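Local coordinates for hypothetical protein (Streptococcus pneumoniae, PDB 2HIY) that is of unknown function but belongs to the conserved bacterial DUF1697 family, at residues Q116-V121 with L131-L136; I138-F143 with T151-Y156. All coordinates share one frame; numbering follows the deposited sequence.

Contact 1 of 2, residues Q116-V121 with L131-L136; sequences QVIATV and LYFGKL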
# COMPACT_ATOMS: atom_id res chain seq x y z
N GLN D 116 -1.56 24.16 -26.42
CA GLN D 116 -0.49 24.04 -25.43
C GLN D 116 -0.21 22.59 -25.07
O GLN D 116 0.95 22.19 -24.93
CB GLN D 116 -0.81 24.86 -24.19
CG GLN D 116 0.29 24.78 -23.11
CD GLN D 116 1.67 25.27 -23.58
OE1 GLN D 116 2.57 24.49 -24.00
NE2 GLN D 116 1.85 26.58 -23.48
N VAL D 117 -1.28 21.79 -24.94
CA VAL D 117 -1.08 20.36 -24.67
C VAL D 117 -0.30 19.68 -25.78
O VAL D 117 0.67 18.96 -25.53
CB VAL D 117 -2.44 19.65 -24.50
CG1 VAL D 117 -2.27 18.13 -24.38
CG2 VAL D 117 -3.17 20.20 -23.27
N ILE D 118 -0.64 20.01 -27.03
CA ILE D 118 0.08 19.42 -28.16
C ILE D 118 1.56 19.82 -28.11
O ILE D 118 2.45 19.00 -28.29
CB ILE D 118 -0.58 19.88 -29.48
CG1 ILE D 118 -1.97 19.24 -29.63
CG2 ILE D 118 0.29 19.51 -30.66
CD1 ILE D 118 -2.80 19.80 -30.82
N ALA D 119 1.82 21.10 -27.84
CA ALA D 119 3.22 21.54 -27.84
C ALA D 119 4.00 20.84 -26.74
O ALA D 119 5.12 20.38 -26.94
CB ALA D 119 3.32 23.08 -27.68
N THR D 120 3.40 20.73 -25.57
CA THR D 120 4.06 20.04 -24.46
C THR D 120 4.30 18.57 -24.78
O THR D 120 5.41 18.08 -24.61
CB THR D 120 3.22 20.20 -23.21
OG1 THR D 120 3.17 21.59 -22.87
CG2 THR D 120 3.83 19.41 -22.02
N VAL D 121 3.27 17.89 -25.28
CA VAL D 121 3.44 16.47 -25.60
C VAL D 121 4.50 16.28 -26.69
O VAL D 121 5.34 15.40 -26.58
CB VAL D 121 2.12 15.82 -25.97
CG1 VAL D 121 2.35 14.42 -26.47
CG2 VAL D 121 1.19 15.77 -24.76
N LEU D 131 1.77 7.81 -30.24
CA LEU D 131 0.60 8.60 -29.88
C LEU D 131 0.05 9.32 -31.10
O LEU D 131 0.81 9.59 -32.05
CB LEU D 131 0.87 9.57 -28.70
CG LEU D 131 1.91 10.67 -28.94
CD1 LEU D 131 1.26 11.96 -29.48
CD2 LEU D 131 2.58 11.03 -27.64
N TYR D 132 -1.22 9.67 -31.05
CA TYR D 132 -1.87 10.36 -32.14
C TYR D 132 -2.83 11.39 -31.56
O TYR D 132 -3.61 11.05 -30.69
CB TYR D 132 -2.60 9.36 -33.05
CG TYR D 132 -3.23 10.01 -34.26
CD1 TYR D 132 -2.50 10.16 -35.42
CD2 TYR D 132 -4.54 10.49 -34.23
CE1 TYR D 132 -3.05 10.75 -36.54
CE2 TYR D 132 -5.10 11.11 -35.35
CZ TYR D 132 -4.33 11.23 -36.48
OH TYR D 132 -4.87 11.82 -37.62
N PHE D 133 -2.80 12.62 -32.06
CA PHE D 133 -3.68 13.66 -31.56
C PHE D 133 -5.01 13.58 -32.27
O PHE D 133 -5.08 13.92 -33.46
CB PHE D 133 -3.02 15.04 -31.81
CG PHE D 133 -1.78 15.26 -31.00
CD1 PHE D 133 -1.84 15.53 -29.64
CD2 PHE D 133 -0.54 15.19 -31.61
CE1 PHE D 133 -0.67 15.70 -28.91
CE2 PHE D 133 0.63 15.38 -30.87
CZ PHE D 133 0.55 15.63 -29.50
N GLY D 134 -6.05 13.11 -31.58
CA GLY D 134 -7.39 13.03 -32.15
C GLY D 134 -8.17 14.31 -31.89
O GLY D 134 -7.62 15.31 -31.42
N LYS D 135 -9.46 14.29 -32.17
CA LYS D 135 -10.26 15.49 -31.96
C LYS D 135 -10.59 15.70 -30.49
O LYS D 135 -10.53 16.82 -29.97
CB LYS D 135 -11.55 15.40 -32.77
CG LYS D 135 -12.50 16.55 -32.56
CD LYS D 135 -11.97 17.88 -33.06
CE LYS D 135 -13.05 18.96 -32.94
NZ LYS D 135 -12.41 20.29 -32.84
N LEU D 136 -10.90 14.60 -29.82
CA LEU D 136 -11.37 14.66 -28.44
C LEU D 136 -10.27 14.43 -27.42
O LEU D 136 -10.49 14.55 -26.24
CB LEU D 136 -12.44 13.61 -28.19
CG LEU D 136 -13.75 13.83 -28.96
CD1 LEU D 136 -14.66 12.60 -28.82
CD2 LEU D 136 -14.44 15.10 -28.46

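Contact 2 of 2, residues I138-F143 with T151-Y156; sequences IFWGKF and TAYHKY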
# COMPACT_ATOMS: atom_id res chain seq x y z
N ILE D 138 -6.05 12.42 -26.90
CA ILE D 138 -4.81 11.81 -27.42
C ILE D 138 -4.89 10.30 -27.27
O ILE D 138 -5.12 9.80 -26.16
CB ILE D 138 -3.57 12.31 -26.63
CG1 ILE D 138 -3.55 13.83 -26.62
CG2 ILE D 138 -2.28 11.76 -27.26
CD1 ILE D 138 -2.45 14.43 -25.75
N PHE D 139 -4.74 9.56 -28.37
CA PHE D 139 -4.53 8.12 -28.29
C PHE D 139 -3.07 7.86 -27.95
O PHE D 139 -2.19 8.43 -28.60
CB PHE D 139 -4.77 7.46 -29.67
CG PHE D 139 -6.13 7.72 -30.28
CD1 PHE D 139 -7.17 6.83 -30.04
CD2 PHE D 139 -6.36 8.80 -31.15
CE1 PHE D 139 -8.43 7.01 -30.64
CE2 PHE D 139 -7.60 9.00 -31.73
CZ PHE D 139 -8.63 8.08 -31.49
N TRP D 140 -2.78 7.00 -26.98
CA TRP D 140 -1.38 6.80 -26.59
C TRP D 140 -1.16 5.36 -26.23
O TRP D 140 -1.72 4.84 -25.23
CB TRP D 140 -1.04 7.74 -25.45
CG TRP D 140 0.40 8.01 -25.20
CD1 TRP D 140 1.50 7.21 -25.42
CD2 TRP D 140 0.90 9.23 -24.65
NE1 TRP D 140 2.67 7.86 -25.05
CE2 TRP D 140 2.32 9.11 -24.57
CE3 TRP D 140 0.30 10.42 -24.22
CZ2 TRP D 140 3.14 10.14 -24.07
CZ3 TRP D 140 1.11 11.45 -23.72
CH2 TRP D 140 2.52 11.29 -23.66
N GLY D 141 -0.39 4.66 -27.07
CA GLY D 141 -0.16 3.22 -26.92
C GLY D 141 1.26 3.00 -26.46
O GLY D 141 2.18 3.69 -26.90
N LYS D 142 1.42 2.04 -25.56
CA LYS D 142 2.74 1.63 -25.12
C LYS D 142 2.90 0.15 -25.47
O LYS D 142 2.06 -0.69 -25.12
CB LYS D 142 2.88 1.86 -23.59
CG LYS D 142 3.04 3.34 -23.15
CD LYS D 142 1.81 4.22 -23.30
CE LYS D 142 0.61 3.73 -22.55
NZ LYS D 142 -0.48 4.77 -22.57
N PHE D 143 3.97 -0.20 -26.17
CA PHE D 143 4.03 -1.52 -26.81
C PHE D 143 4.24 -2.66 -25.87
O PHE D 143 3.70 -3.74 -26.12
CB PHE D 143 5.07 -1.54 -27.91
CG PHE D 143 4.69 -0.70 -29.09
CD1 PHE D 143 3.72 -1.15 -29.97
CD2 PHE D 143 5.28 0.53 -29.32
CE1 PHE D 143 3.34 -0.37 -31.07
CE2 PHE D 143 4.91 1.33 -30.43
CZ PHE D 143 3.93 0.86 -31.29
N THR D 151 9.05 4.65 -21.01
CA THR D 151 8.27 5.47 -21.91
C THR D 151 8.09 6.91 -21.38
O THR D 151 8.13 7.15 -20.16
CB THR D 151 6.85 4.88 -22.17
OG1 THR D 151 6.09 4.80 -20.96
CG2 THR D 151 6.93 3.52 -22.87
N ALA D 152 7.88 7.84 -22.30
CA ALA D 152 7.53 9.21 -21.91
C ALA D 152 6.21 9.23 -21.17
O ALA D 152 6.03 10.04 -20.25
CB ALA D 152 7.45 10.07 -23.15
N TYR D 153 5.26 8.39 -21.57
CA TYR D 153 3.99 8.31 -20.85
C TYR D 153 4.22 8.08 -19.36
O TYR D 153 3.67 8.82 -18.51
CB TYR D 153 3.14 7.18 -21.44
CG TYR D 153 1.75 7.11 -20.88
CD1 TYR D 153 0.74 7.87 -21.45
CD2 TYR D 153 1.43 6.28 -19.80
CE1 TYR D 153 -0.57 7.86 -20.93
CE2 TYR D 153 0.13 6.26 -19.26
CZ TYR D 153 -0.86 7.03 -19.85
OH TYR D 153 -2.13 6.97 -19.31
N HIS D 154 5.02 7.08 -19.04
CA HIS D 154 5.31 6.78 -17.65
C HIS D 154 6.17 7.83 -16.98
O HIS D 154 5.87 8.25 -15.83
CB HIS D 154 6.00 5.43 -17.55
CG HIS D 154 6.44 5.12 -16.17
ND1 HIS D 154 5.53 4.89 -15.15
CD2 HIS D 154 7.67 5.04 -15.62
CE1 HIS D 154 6.20 4.67 -14.03
NE2 HIS D 154 7.50 4.74 -14.28
N LYS D 155 7.28 8.21 -17.64
CA LYS D 155 8.28 9.05 -16.98
C LYS D 155 7.87 10.47 -16.81
O LYS D 155 8.36 11.11 -15.86
CB LYS D 155 9.59 9.03 -17.75
CG LYS D 155 10.25 7.65 -17.67
CD LYS D 155 11.49 7.60 -18.54
CE LYS D 155 12.54 8.58 -18.08
NZ LYS D 155 13.77 8.42 -18.91
N TYR D 156 7.04 11.00 -17.71
CA TYR D 156 6.86 12.44 -17.76
C TYR D 156 5.48 12.97 -17.55
O TYR D 156 5.35 14.16 -17.30
CB TYR D 156 7.39 13.05 -19.08
CG TYR D 156 8.79 12.65 -19.45
CD1 TYR D 156 9.83 12.71 -18.52
CD2 TYR D 156 9.07 12.17 -20.72
CE1 TYR D 156 11.14 12.32 -18.87
CE2 TYR D 156 10.36 11.79 -21.08
CZ TYR D 156 11.38 11.86 -20.15
OH TYR D 156 12.66 11.47 -20.49

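Contact 1 of 2, residues Q116-V121 with L131-L136
Helix 114-122 packs on one face of the second four-stranded antiparallel sheet of this chain, and here Ile118 and Val121 meet Phe133 and Leu131 of the outermost strand 129-133. The short helix and strand axes run close to antiparallel, at 157°, with a closest approach of 10.8 Å. That spacing is filled by apolar side chains alone, and no hydrogen bond crosses.

Phe133 does most of the work. Its CB points toward the helix, and chi1 -67°, with CG anti to the carbonyl carbon, sets the ring under Ile118. Both branches of Ile118 lie over this one face. CG1 sits toward CD1 and CE1, 4.1 Å from the centroid of the Phe133 ring and 26° off the normal, a CH-pi contact, and comes within 3.7 Å of Phe133 CD1. Ile118 CG2 lies on the other side, 4.1 Å from each of Phe133 CE2 and CZ. On the opposite face of the ring, 3.6 Å above its plane and offset toward the rim, rests CD1 of Leu131 from the same strand, so the phenyl is held flat between two aliphatic groups.

Val121 closes the far end. Its CB lies at the ring edge, in plane, while CG1 reaches Phe133 CZ at 3.7 Å and Leu131 CD2 at 3.6 Å. One methyl thus bridges both strand residues.

Strand 137-142 lies next to 129-133 in the sheet and continues this core: Ile138 touches Val117, Val121 and Phe133, and Trp140 packs on Leu131. Phe162, from a loop, covers Val117 and Val121 as well.

Contact 2 of 2, residues I138-F143 with T151-Y156
Thr151 meets Lys142 where the short helix 152-156 begins against strand 137-142, the two axes nearly perpendicular at 98°. Thr151 is the N-cap: its OG1 accepts from His154 N at 3.2 Å, and the bond is fairly straight (162° at the hydrogen). The same OG1 is also hydrogen-bonded to Tyr148 O in the preceding loop. With OG1 turned that way, CG2 lies beside the backbone N and touches Lys142 CG at 3.9 Å.

Ala152 follows, its CB lightly against Trp140 CZ2. Glu129 fastens this first turn to the sheet, taking hydrogen bonds from Ala152 N, Tyr153 N and the indole NE1 of Trp140.

Tyr153 then carries the contact. Its CG is anti to the backbone N, which turns the ring so that its edge meets the indole and one face meets Lys142. The edge contact is a T-shaped stack, planes at 74°, with Tyr153 CD1 3.5 Å from Trp140 CD2. The lysine chain bends at chi2 and chi3 and crosses the tyrosine side chain at about a right angle.

The buried ammonium has three partners: a salt bridge to Asp104 OD2, the Tyr153 ring face and a backbone carbonyl. Lys142 NZ stands 3.3 Å from the centroid of the Tyr153 ring, almost on the normal, in a cation-pi contact, and also donates to Trp140 O over 2.9 Å, approaching from above that carbonyl's plane.

In the fold
From the N terminus, the chain first builds the sheet that includes strand 5-10 and then the second sheet, to which both contacts belong. After strand 102-108 it enters helix 114-122, and contact 1 closes the short loop back to strand 129-133. The turn after that strand leads directly into 137-142, and contact 2 closes the next loop, to helix 152-156. The two follow in series along the chain, neither nesting nor crossing, with centres about 12 Å apart. They meet through neighbouring strands: Tyr132 N probably hydrogen-bonds to Phe139 O at 2.9 Å. Together they tie two helices to the 129-133 and 137-142 hairpin.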